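Local coordinates for transcription factor MBP1 (Magnaporthe oryzae, PDB 4UX5), which binds DNA through its winged helix-turn-helix (KilA-N/APSES-type) domain and probably activates transcription by RNA polymerase II, at residues Ile25-Tyr30 with Met39-Asp44. Sequence-based numbering, arbitrary orientation.
Sequences IPVYEY and MRRRVD
Tyr28 and Arg42 make the main side-chain contact. The Arg42 guanidinium lies flat on the Tyr28 ring, a cation-pi stack with centres 4.6 Å apart and planes 27° apart. CE1 of Tyr28 sits over the middle of the guanidinium. CG and CD of Arg42 run past the phenol end, each 3.6 Å from Tyr28 OH. CB of Pro26 touches Arg42 NE at 3.5 Å. NE is buried here and has no polar partner. Arg42 NH2 gives a weak hydrogen bond to Val27 O. Arg42 starts with CG anti to its backbone N (chi1 -171°), and a bend at chi3 brings the guanidinium back over the strand.

The backbones form an antiparallel ladder. Tyr28 and Arg40 are the hydrogen-bonded pair, with Tyr28 N to Arg40 O at 2.5 Å and Arg40 N to Tyr28 O at 2.7 Å. Past the strand end, Arg42 N bonds Pro26 O at 3.0 Å. A water also donates to Pro26 O and accepts from Val43 N, tying the turn to the hairpin.

On the Tyr28 face, Arg40 CD meets the ring edge at CD2. Arg40 NH2 reaches the carbonyls of Ile112 and Phe115. On the other face, Val27, Glu29, Met39 and Arg41 line up. Arg41 grips Asp44 side-on through NE and NH2, and NH2 also pairs with Glu77.

This is the hairpin of strands 25-32 and 36-41 in the DNA-binding domain. Strand 16-22 flanks strand 25-32. Helix 110-114 packs on Tyr28, and Trp90 of strand 88-91 touches Met39 and Arg41.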
loop_
_atom_site.group_PDB
_atom_site.type_symbol
_atom_site.label_atom_id
_atom_site.label_comp_id
_atom_site.label_asym_id
_atom_site.label_seq_id
_atom_site.Cartn_x
_atom_site.Cartn_y
_atom_site.Cartn_z
ATOM N N ILE A 25 5.071 2.071 16.602
ATOM C CA ILE A 25 6.272 2.633 15.999
ATOM C C ILE A 25 6.555 4.031 16.540
ATOM O O ILE A 25 5.872 4.994 16.189
ATOM C CB ILE A 25 6.163 2.695 14.466
ATOM C CG1 ILE A 25 5.943 1.293 13.895
ATOM C CG2 ILE A 25 7.410 3.331 13.867
ATOM C CD1 ILE A 25 5.900 1.252 12.385
ATOM N N PRO A 26 7.567 4.139 17.413
ATOM C CA PRO A 26 8.001 5.416 17.984
ATOM C C PRO A 26 8.562 6.351 16.918
ATOM O O PRO A 26 9.412 5.941 16.126
ATOM C CB PRO A 26 9.093 5.004 18.980
ATOM C CG PRO A 26 8.838 3.569 19.260
ATOM C CD PRO A 26 8.316 3.007 17.978
ATOM N N VAL A 27 8.080 7.590 16.893
ATOM C CA VAL A 27 8.584 8.585 15.954
ATOM C C VAL A 27 8.875 9.910 16.643
ATOM O O VAL A 27 8.381 10.177 17.739
ATOM C CB VAL A 27 7.588 8.855 14.802
ATOM C CG1 VAL A 27 7.356 7.596 13.974
ATOM C CG2 VAL A 27 6.275 9.398 15.349
ATOM N N TYR A 28 9.694 10.732 15.994
ATOM C CA TYR A 28 9.807 12.136 16.354
ATOM C C TYR A 28 8.901 12.913 15.417
ATOM O O TYR A 28 8.884 12.658 14.212
ATOM C CB TYR A 28 11.250 12.630 16.250
ATOM C CG TYR A 28 12.234 11.862 17.102
ATOM C CD1 TYR A 28 12.124 11.853 18.486
ATOM C CD2 TYR A 28 13.281 11.156 16.522
ATOM C CE1 TYR A 28 13.021 11.152 19.270
ATOM C CE2 TYR A 28 14.186 10.454 17.298
ATOM C CZ TYR A 28 14.052 10.457 18.670
ATOM O OH TYR A 28 14.949 9.760 19.444
ATOM N N GLU A 29 8.133 13.849 15.962
ATOM C CA GLU A 29 7.207 14.619 15.143
ATOM C C GLU A 29 7.403 16.119 15.321
ATOM O O GLU A 29 7.245 16.652 16.418
ATOM C CB GLU A 29 5.762 14.237 15.467
ATOM C CG GLU A 29 4.727 14.958 14.615
ATOM C CD GLU A 29 3.323 14.421 14.822
ATOM O OE1 GLU A 29 3.178 13.357 15.460
ATOM O OE2 GLU A 29 2.363 15.064 14.345
ATOM N N TYR A 30 7.754 16.790 14.230
ATOM C CA TYR A 30 7.885 18.241 14.222
ATOM C C TYR A 30 6.570 18.874 13.800
ATOM O O TYR A 30 6.106 18.663 12.681
ATOM C CB TYR A 30 9.011 18.681 13.284
ATOM C CG TYR A 30 9.153 20.183 13.148
ATOM C CD1 TYR A 30 9.337 20.986 14.267
ATOM C CD2 TYR A 30 9.116 20.796 11.902
ATOM C CE1 TYR A 30 9.472 22.358 14.148
ATOM C CE2 TYR A 30 9.254 22.169 11.775
ATOM C CZ TYR A 30 9.430 22.941 12.900
ATOM O OH TYR A 30 9.564 24.305 12.781
ATOM N N MET A 39 7.207 13.575 10.213
ATOM C CA MET A 39 7.573 12.512 11.142
ATOM C C MET A 39 8.926 11.898 10.814
ATOM O O MET A 39 9.244 11.651 9.651
ATOM C CB MET A 39 6.505 11.416 11.151
ATOM C CG MET A 39 5.134 11.881 11.597
ATOM S SD MET A 39 3.981 10.510 11.792
ATOM C CE MET A 39 2.453 11.398 12.091
ATOM N N ARG A 40 9.717 11.659 11.856
ATOM C CA ARG A 40 10.977 10.939 11.728
ATOM C C ARG A 40 10.936 9.711 12.632
ATOM O O ARG A 40 10.649 9.825 13.823
ATOM C CB ARG A 40 12.164 11.836 12.092
ATOM C CG ARG A 40 13.513 11.255 11.699
ATOM C CD ARG A 40 14.551 11.409 12.802
ATOM N NE ARG A 40 15.071 12.769 12.908
ATOM C CZ ARG A 40 16.131 13.107 13.637
ATOM N NH1 ARG A 40 16.789 12.182 14.321
ATOM N NH2 ARG A 40 16.538 14.369 13.678
ATOM N N ARG A 41 11.207 8.537 12.068
ATOM C CA ARG A 41 11.189 7.304 12.851
ATOM C C ARG A 41 12.341 7.252 13.846
ATOM O O ARG A 41 13.442 7.714 13.557
ATOM C CB ARG A 41 11.239 6.084 11.936
ATOM C CG ARG A 41 9.880 5.518 11.585
ATOM C CD ARG A 41 9.982 4.032 11.309
ATOM N NE ARG A 41 10.853 3.748 10.173
ATOM C CZ ARG A 41 10.415 3.547 8.936
ATOM N NH1 ARG A 41 9.116 3.593 8.676
ATOM N NH2 ARG A 41 11.276 3.294 7.959
ATOM N N ARG A 42 12.087 6.688 15.020
ATOM C CA ARG A 42 13.105 6.633 16.062
ATOM C C ARG A 42 14.082 5.480 15.853
ATOM O O ARG A 42 15.245 5.564 16.247
ATOM C CB ARG A 42 12.452 6.517 17.440
ATOM C CG ARG A 42 13.427 6.665 18.600
ATOM C CD ARG A 42 12.696 6.966 19.895
ATOM N NE ARG A 42 11.375 7.537 19.640
ATOM C CZ ARG A 42 10.699 8.283 20.506
ATOM N NH1 ARG A 42 11.220 8.570 21.691
ATOM N NH2 ARG A 42 9.501 8.752 20.183
ATOM N N VAL A 43 13.614 4.409 15.218
ATOM C CA VAL A 43 14.399 3.180 15.129
ATOM C C VAL A 43 15.453 3.214 14.017
ATOM O O VAL A 43 16.477 2.536 14.112
ATOM C CB VAL A 43 13.479 1.948 14.925
ATOM C CG1 VAL A 43 12.917 1.912 13.509
ATOM C CG2 VAL A 43 14.227 0.662 15.240
ATOM N N ASP A 44 15.223 4.009 12.975
ATOM C CA ASP A 44 16.164 4.059 11.859
ATOM C C ASP A 44 16.325 5.460 11.276
ATOM O O ASP A 44 17.006 5.640 10.265
ATOM C CB ASP A 44 15.731 3.091 10.754
ATOM C CG ASP A 44 14.294 3.307 10.314
ATOM O OD1 ASP A 44 13.669 4.292 10.763
ATOM O OD2 ASP A 44 13.789 2.492 9.511
HETATM O O HOH W 1 10.737 3.766 15.293
#